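Local coordinates for protein xylanase inhibitor TL-XI (Triticum aestivum, PDB 3G7M) that inhibits xylanases noncompetitively as a small thaumatin-like protein of wheat, probably as part of plant defence against enzymes that degrade xylan, at residues W14-V20 and S45-R51; T84-E88 and Y98-S102. The protein carries 4 engineered substitutions. All coordinates share one frame. Numbering follows the deposited sequence.

Contact 1 of 2, residues W14-V20 and S45-R51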
ATOM      1  N   TRP A  14      -5.178   4.509  -7.146  1.00 20.33           N
ATOM      2  CA  TRP A  14      -6.146   4.504  -6.047  1.00 19.78           C
ATOM      3  C   TRP A  14      -5.628   3.667  -4.875  1.00 19.20           C
ATOM      4  O   TRP A  14      -5.899   2.470  -4.804  1.00 19.37           O
ATOM      5  CB  TRP A  14      -7.500   3.956  -6.549  1.00 20.03           C
ATOM      6  CG  TRP A  14      -8.369   4.979  -7.273  1.00 20.73           C
ATOM      7  CD1 TRP A  14      -9.379   5.764  -6.727  1.00 21.68           C
ATOM      8  CD2 TRP A  14      -8.300   5.331  -8.645  1.00 19.27           C
ATOM      9  NE1 TRP A  14      -9.929   6.565  -7.689  1.00 19.51           N
ATOM     10  CE2 TRP A  14      -9.291   6.322  -8.878  1.00 19.04           C
ATOM     11  CE3 TRP A  14      -7.504   4.905  -9.709  1.00 20.26           C
ATOM     12  CZ2 TRP A  14      -9.502   6.899 -10.140  1.00 19.44           C
ATOM     13  CZ3 TRP A  14      -7.719   5.473 -10.979  1.00 21.22           C
ATOM     14  CH2 TRP A  14      -8.713   6.464 -11.178  1.00 20.56           C
ATOM     15  N   PRO A  15      -4.872   4.284  -3.954  1.00 18.71           N
ATOM     16  CA  PRO A  15      -4.284   3.519  -2.853  1.00 18.50           C
ATOM     17  C   PRO A  15      -5.355   2.941  -1.938  1.00 17.95           C
ATOM     18  O   PRO A  15      -6.389   3.569  -1.758  1.00 18.14           O
ATOM     19  CB  PRO A  15      -3.457   4.570  -2.089  1.00 18.37           C
ATOM     20  CG  PRO A  15      -3.235   5.644  -3.038  1.00 18.66           C
ATOM     21  CD  PRO A  15      -4.453   5.692  -3.909  1.00 18.68           C
ATOM     22  N   ALA A  16      -5.103   1.758  -1.374  1.00 17.15           N
ATOM     23  CA  ALA A  16      -6.036   1.134  -0.482  1.00 16.08           C
ATOM     24  C   ALA A  16      -5.286   0.621   0.695  1.00 15.98           C
ATOM     25  O   ALA A  16      -4.279  -0.070   0.552  1.00 16.22           O
ATOM     26  CB  ALA A  16      -6.741   0.023  -1.164  1.00 16.24           C
ATOM     27  N   VAL A  17      -5.788   0.967   1.868  1.00 15.94           N
ATOM     28  CA  VAL A  17      -5.225   0.488   3.086  1.00 15.88           C
ATOM     29  C   VAL A  17      -6.301  -0.344   3.777  1.00 16.32           C
ATOM     30  O   VAL A  17      -7.426   0.119   3.979  1.00 16.26           O
ATOM     31  CB  VAL A  17      -4.729   1.663   3.971  1.00 15.96           C
ATOM     32  CG1 VAL A  17      -4.063   1.160   5.270  1.00 16.12           C
ATOM     33  CG2 VAL A  17      -3.778   2.542   3.202  1.00 15.12           C
ATOM     34  N   ALA A  18      -5.943  -1.582   4.125  1.00 17.15           N
ATOM     35  CA  ALA A  18      -6.771  -2.461   4.973  1.00 17.37           C
ATOM     36  C   ALA A  18      -5.923  -3.221   6.015  1.00 17.30           C
ATOM     37  O   ALA A  18      -4.915  -3.793   5.659  1.00 17.40           O
ATOM     38  CB  ALA A  18      -7.592  -3.441   4.107  1.00 16.95           C
ATOM     39  N   LEU A  19      -6.336  -3.216   7.289  1.00 17.77           N
ATOM     40  CA  LEU A  19      -5.719  -4.049   8.334  1.00 17.75           C
ATOM     41  C   LEU A  19      -5.902  -5.542   8.044  1.00 18.31           C
ATOM     42  O   LEU A  19      -6.898  -5.955   7.441  1.00 19.22           O
ATOM     43  CB  LEU A  19      -6.343  -3.728   9.678  1.00 17.61           C
ATOM     44  CG  LEU A  19      -5.991  -2.395  10.372  1.00 17.11           C
ATOM     45  CD1 LEU A  19      -6.813  -1.273   9.819  1.00 15.69           C
ATOM     46  CD2 LEU A  19      -6.274  -2.476  11.856  1.00 19.05           C
ATOM     47  N   VAL A  20      -4.954  -6.361   8.482  1.00 18.73           N
ATOM     48  CA  VAL A  20      -4.872  -7.761   8.013  1.00 18.92           C
ATOM     49  C   VAL A  20      -6.056  -8.615   8.394  1.00 18.93           C
ATOM     50  O   VAL A  20      -6.395  -9.563   7.658  1.00 19.10           O
ATOM     51  CB  VAL A  20      -3.569  -8.501   8.446  1.00 18.83           C
ATOM     52  CG1 VAL A  20      -2.334  -7.863   7.809  1.00 18.30           C
ATOM     53  CG2 VAL A  20      -3.464  -8.555   9.961  1.00 19.63           C
ATOM     54  N   SER A  45      -1.189  -4.555  12.054  1.00 21.03           N
ATOM     55  CA  SER A  45      -0.576  -4.506  10.727  1.00 21.55           C
ATOM     56  C   SER A  45      -1.624  -4.208   9.656  1.00 21.36           C
ATOM     57  O   SER A  45      -2.817  -4.524   9.826  1.00 21.52           O
ATOM     58  CB  SER A  45       0.222  -5.793  10.414  1.00 21.55           C
ATOM     59  OG  SER A  45      -0.476  -6.955  10.856  1.00 23.98           O
ATOM     60  N   GLN A  46      -1.170  -3.587   8.563  1.00 21.05           N
ATOM     61  CA  GLN A  46      -2.057  -3.111   7.521  1.00 20.41           C
ATOM     62  C   GLN A  46      -1.499  -3.545   6.185  1.00 19.65           C
ATOM     63  O   GLN A  46      -0.277  -3.586   6.007  1.00 19.19           O
ATOM     64  CB  GLN A  46      -2.131  -1.588   7.559  1.00 20.78           C
ATOM     65  CG  GLN A  46      -2.554  -0.999   8.882  1.00 24.34           C
ATOM     66  CD  GLN A  46      -2.084   0.441   9.053  1.00 29.82           C
ATOM     67  OE1 GLN A  46      -0.890   0.736   8.923  1.00 31.85           O
ATOM     68  NE2 GLN A  46      -3.026   1.350   9.357  1.00 30.10           N
ATOM     69  N   TYR A  47      -2.393  -3.875   5.249  1.00 19.13           N
ATOM     70  CA  TYR A  47      -2.014  -4.134   3.866  1.00 18.74           C
ATOM     71  C   TYR A  47      -2.161  -2.810   3.168  1.00 19.06           C
ATOM     72  O   TYR A  47      -3.132  -2.063   3.449  1.00 19.83           O
ATOM     73  CB  TYR A  47      -2.940  -5.162   3.191  1.00 18.47           C
ATOM     74  CG  TYR A  47      -2.675  -6.605   3.552  1.00 18.29           C
ATOM     75  CD1 TYR A  47      -1.377  -7.123   3.466  1.00 18.43           C
ATOM     76  CD2 TYR A  47      -3.729  -7.453   3.959  1.00 18.29           C
ATOM     77  CE1 TYR A  47      -1.127  -8.447   3.787  1.00 20.40           C
ATOM     78  CE2 TYR A  47      -3.499  -8.786   4.288  1.00 20.28           C
ATOM     79  CZ  TYR A  47      -2.196  -9.288   4.207  1.00 21.88           C
ATOM     80  OH  TYR A  47      -1.962 -10.622   4.563  1.00 22.15           O
ATOM     81  N   ILE A  48      -1.222  -2.524   2.248  1.00 18.70           N
ATOM     82  CA  ILE A  48      -1.262  -1.291   1.482  1.00 18.26           C
ATOM     83  C   ILE A  48      -0.983  -1.677   0.055  1.00 18.44           C
ATOM     84  O   ILE A  48       0.032  -2.318  -0.235  1.00 19.08           O
ATOM     85  CB  ILE A  48      -0.186  -0.277   2.011  1.00 18.34           C
ATOM     86  CG1 ILE A  48      -0.533   0.144   3.436  1.00 17.76           C
ATOM     87  CG2 ILE A  48      -0.028   0.952   1.086  1.00 18.18           C
ATOM     88  CD1 ILE A  48       0.557   0.844   4.152  1.00 19.66           C
ATOM     89  N   TRP A  49      -1.882  -1.296  -0.842  1.00 18.70           N
ATOM     90  CA  TRP A  49      -1.679  -1.525  -2.274  1.00 18.65           C
ATOM     91  C   TRP A  49      -2.323  -0.442  -3.109  1.00 18.80           C
ATOM     92  O   TRP A  49      -3.254   0.205  -2.658  1.00 18.95           O
ATOM     93  CB  TRP A  49      -2.236  -2.903  -2.692  1.00 18.90           C
ATOM     94  CG  TRP A  49      -3.728  -2.993  -2.680  1.00 17.27           C
ATOM     95  CD1 TRP A  49      -4.555  -2.795  -3.724  1.00 16.52           C
ATOM     96  CD2 TRP A  49      -4.556  -3.326  -1.562  1.00 16.91           C
ATOM     97  NE1 TRP A  49      -5.861  -2.973  -3.340  1.00 17.21           N
ATOM     98  CE2 TRP A  49      -5.893  -3.300  -2.014  1.00 16.23           C
ATOM     99  CE3 TRP A  49      -4.298  -3.646  -0.222  1.00 15.76           C
ATOM    100  CZ2 TRP A  49      -6.974  -3.563  -1.177  1.00 13.99           C
ATOM    101  CZ3 TRP A  49      -5.370  -3.905   0.610  1.00 14.40           C
ATOM    102  CH2 TRP A  49      -6.693  -3.861   0.126  1.00 14.37           C
ATOM    103  N   GLY A  50      -1.843  -0.280  -4.339  1.00 18.87           N
ATOM    104  CA  GLY A  50      -2.447   0.649  -5.286  1.00 19.02           C
ATOM    105  C   GLY A  50      -3.362  -0.019  -6.299  1.00 19.18           C
ATOM    106  O   GLY A  50      -3.129  -1.165  -6.701  1.00 18.93           O
ATOM    107  N   ARG A  51      -4.393   0.726  -6.721  1.00 19.45           N
ATOM    108  CA  ARG A  51      -5.340   0.269  -7.732  1.00 19.37           C
ATOM    109  C   ARG A  51      -5.362   1.232  -8.899  1.00 19.69           C
ATOM    110  O   ARG A  51      -5.326   2.454  -8.707  1.00 19.62           O
ATOM    111  CB  ARG A  51      -6.739   0.181  -7.146  1.00 19.55           C
ATOM    112  CG  ARG A  51      -6.832  -0.534  -5.808  1.00 18.61           C
ATOM    113  CD  ARG A  51      -8.187  -0.259  -5.200  1.00 17.08           C
ATOM    114  NE  ARG A  51      -8.240   1.039  -4.549  1.00 14.48           N
ATOM    115  CZ  ARG A  51      -9.355   1.612  -4.123  1.00 13.95           C
ATOM    116  NH1 ARG A  51     -10.520   1.011  -4.315  1.00 14.62           N
ATOM    117  NH2 ARG A  51      -9.305   2.790  -3.514  1.00 13.81           N
TER
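Backbone hydrogen bonds hold these two antiparallel strands, neighbours in the larger sheet of the thaumatin-like beta sandwich. Reciprocal bonds define two hydrogen-bonded pairs: A16 N to W49 O (2.7 Å) with W49 N to A16 O (3.0 Å), and A18 N to Y47 O (2.9 Å) with Y47 N to A18 O (2.6 Å). Past the strand end, V20 N donates to S45 O (3.1 Å). At the other end R51 adds a side-chain bond, its NE donating to W14 O (2.8 Å). The strand axes run at 158° and approach to 4.3 Å. On the face carrying V17 and I48, V17 CG2 meets I48 CG1 (4.0 Å), both against I5 of the other sheet. On the face carrying A16 and W49, A16 CB lies over the indole, 3.8 Å from the centroid of its six-membered ring, a CH-pi contact, while W49 NE1 bonds to G67 O. V20 CG1 makes a second CH-pi contact, 3.9 Å from the centroid of the Y47 ring and 16° off its normal.

Contact 2 of 2, residues T84-E88 and Y98-S102. Engineered in segment 84-88: T84 (natural residue Val).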
ATOM      1  N   THR A  84      -1.595  -7.851  -8.279  1.00 19.08           N
ATOM      2  CA  THR A  84      -1.411  -6.666  -7.451  1.00 19.12           C
ATOM      3  C   THR A  84      -0.179  -6.746  -6.561  1.00 19.08           C
ATOM      4  O   THR A  84       0.138  -7.806  -6.017  1.00 19.62           O
ATOM      5  CB  THR A  84      -2.637  -6.367  -6.573  1.00 19.49           C
ATOM      6  OG1 THR A  84      -2.314  -5.277  -5.694  1.00 20.07           O
ATOM      7  CG2 THR A  84      -3.095  -7.604  -5.754  1.00 19.08           C
ATOM      8  N   THR A  85       0.511  -5.624  -6.419  1.00 18.89           N
ATOM      9  CA  THR A  85       1.692  -5.540  -5.570  1.00 19.11           C
ATOM     10  C   THR A  85       1.234  -5.280  -4.146  1.00 19.57           C
ATOM     11  O   THR A  85       0.449  -4.362  -3.930  1.00 19.67           O
ATOM     12  CB  THR A  85       2.597  -4.402  -6.014  1.00 18.89           C
ATOM     13  OG1 THR A  85       2.960  -4.629  -7.406  1.00 18.91           O
ATOM     14  CG2 THR A  85       3.858  -4.355  -5.157  1.00 19.34           C
ATOM     15  N   MET A  86       1.696  -6.107  -3.194  1.00 19.85           N
ATOM     16  CA  MET A  86       1.261  -6.052  -1.782  1.00 19.91           C
ATOM     17  C   MET A  86       2.324  -5.604  -0.796  1.00 19.82           C
ATOM     18  O   MET A  86       3.343  -6.311  -0.554  1.00 19.33           O
ATOM     19  CB  MET A  86       0.725  -7.388  -1.312  1.00 19.84           C
ATOM     20  CG  MET A  86      -0.743  -7.530  -1.476  1.00 22.63           C
ATOM     21  SD  MET A  86      -1.630  -6.447  -0.359  1.00 26.09           S
ATOM     22  CE  MET A  86      -3.200  -7.349  -0.323  1.00 26.22           C
ATOM     23  N   ALA A  87       2.054  -4.425  -0.215  1.00 19.70           N
ATOM     24  CA  ALA A  87       2.874  -3.908   0.843  1.00 19.75           C
ATOM     25  C   ALA A  87       2.200  -4.149   2.201  1.00 20.22           C
ATOM     26  O   ALA A  87       0.974  -3.977   2.338  1.00 20.32           O
ATOM     27  CB  ALA A  87       3.091  -2.467   0.624  1.00 19.72           C
ATOM     28  N   GLU A  88       3.005  -4.558   3.192  1.00 20.51           N
ATOM     29  CA  GLU A  88       2.546  -4.814   4.577  1.00 20.53           C
ATOM     30  C   GLU A  88       3.299  -3.935   5.575  1.00 20.17           C
ATOM     31  O   GLU A  88       4.521  -3.860   5.560  1.00 19.95           O
ATOM     32  CB  GLU A  88       2.751  -6.296   4.936  1.00 20.35           C
ATOM     33  CG  GLU A  88       1.701  -6.915   5.837  1.00 21.62           C
ATOM     34  CD  GLU A  88       2.102  -6.942   7.296  1.00 23.48           C
ATOM     35  OE1 GLU A  88       1.818  -7.946   7.985  1.00 23.54           O
ATOM     36  OE2 GLU A  88       2.640  -5.929   7.787  1.00 25.23           O
ATOM     37  N   TYR A  98       8.245  -2.800   7.782  1.00 18.67           N
ATOM     38  CA  TYR A  98       7.554  -2.664   6.492  1.00 18.31           C
ATOM     39  C   TYR A  98       8.072  -3.669   5.452  1.00 18.42           C
ATOM     40  O   TYR A  98       9.262  -3.766   5.213  1.00 18.59           O
ATOM     41  CB  TYR A  98       7.614  -1.211   5.984  1.00 18.00           C
ATOM     42  CG  TYR A  98       8.981  -0.557   6.125  1.00 17.74           C
ATOM     43  CD1 TYR A  98       9.413  -0.040   7.336  1.00 15.24           C
ATOM     44  CD2 TYR A  98       9.838  -0.471   5.041  1.00 18.76           C
ATOM     45  CE1 TYR A  98      10.649   0.523   7.463  1.00 15.87           C
ATOM     46  CE2 TYR A  98      11.096   0.091   5.169  1.00 18.29           C
ATOM     47  CZ  TYR A  98      11.494   0.588   6.383  1.00 17.56           C
ATOM     48  OH  TYR A  98      12.748   1.163   6.516  1.00 19.16           O
ATOM     49  N   GLY A  99       7.170  -4.445   4.867  1.00 18.44           N
ATOM     50  CA  GLY A  99       7.548  -5.502   3.928  1.00 18.16           C
ATOM     51  C   GLY A  99       6.678  -5.454   2.697  1.00 18.31           C
ATOM     52  O   GLY A  99       5.658  -4.772   2.675  1.00 18.23           O
ATOM     53  N   VAL A 100       7.084  -6.162   1.655  1.00 18.55           N
ATOM     54  CA  VAL A 100       6.407  -6.028   0.387  1.00 19.08           C
ATOM     55  C   VAL A 100       6.639  -7.298  -0.357  1.00 18.77           C
ATOM     56  O   VAL A 100       7.654  -7.954  -0.153  1.00 18.93           O
ATOM     57  CB  VAL A 100       6.949  -4.762  -0.417  1.00 19.87           C
ATOM     58  CG1 VAL A 100       8.440  -4.916  -0.804  1.00 20.14           C
ATOM     59  CG2 VAL A 100       6.052  -4.398  -1.656  1.00 21.12           C
ATOM     60  N   THR A 101       5.696  -7.642  -1.225  1.00 19.14           N
ATOM     61  CA  THR A 101       5.858  -8.763  -2.168  1.00 18.88           C
ATOM     62  C   THR A 101       5.358  -8.454  -3.572  1.00 18.59           C
ATOM     63  O   THR A 101       4.444  -7.669  -3.750  1.00 18.91           O
ATOM     64  CB  THR A 101       5.138 -10.008  -1.667  1.00 18.88           C
ATOM     65  OG1 THR A 101       5.286 -11.057  -2.652  1.00 20.19           O
ATOM     66  CG2 THR A 101       3.660  -9.731  -1.431  1.00 18.12           C
ATOM     67  N   SER A 102       5.953  -9.080  -4.572  1.00 18.59           N
ATOM     68  CA  SER A 102       5.415  -9.010  -5.927  1.00 17.98           C
ATOM     69  C   SER A 102       5.432 -10.433  -6.521  1.00 18.59           C
ATOM     70  O   SER A 102       5.627 -10.644  -7.719  1.00 18.86           O
ATOM     71  CB  SER A 102       6.184  -7.988  -6.750  1.00 16.81           C
ATOM     72  OG  SER A 102       7.511  -8.419  -6.911  1.00 16.13           O
TER
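This is a hairpin contact: 84-88 and 98-102 take in parts of strands 86-91 and 95-101, antiparallel partners inside the six-stranded sheet of the thaumatin-like fold. Their axes run at 163° and approach to 4.5 Å. Two reciprocal pairs of hydrogen bonds fix the register. M86 N donates to T101 O at 3.2 Å and T101 N to M86 O at 2.8 Å; E88 N donates to G99 O at 2.7 Å and G99 N to E88 O at 2.8 Å, both of the latter nearly straight (174° and 173°). Between them A87 and V100 form a non-hydrogen-bonded pair, where V100 CA approaches M86 O at 3.2 Å in a CA-H...O contact. The apolar meetings are modest: A87 CB to V100 CG2 is 4.2 Å on one face, M86 CB to T101 CG2 3.8 Å on the other. A87 packs on M111 and V100 on L121, two residues of the other sheet. The engineered T84 points away from 98-102, its OG1 bonding only weakly to T85 O at 3.4 Å. Polar side chains find partners outside the pair: T85 OG1 at V109 O, E88 OE2 at S90 OG, T101 OG1 at D129 OD2. With 314 Å² buried, all four cross-segment hydrogen bonds are made by main-chain atoms, which suggests that the register is set chiefly by the backbone.

Contacts 1 and 2 are successive parts of one antiparallel sheet, their centres 9 Å apart, with strands 44-52 and 86-91 adjoining at the seam. I48 N and A87 O are 2.6 Å apart, a probable hydrogen bond that carries the backbone pairing from one contact into the next. Around it, W49 CB sits 3.3 Å from T85 O, Y47 CE1 3.8 Å from E88 CG, and S45 CB 3.6 Å from E88 OE2. Bound species lie near contact 1: a sodium ion about 4 Å from the R51 side chain and a glycerol, probably from crystallisation, about 3 Å from that of S45. Neither by itself identifies the xylanase-binding surface.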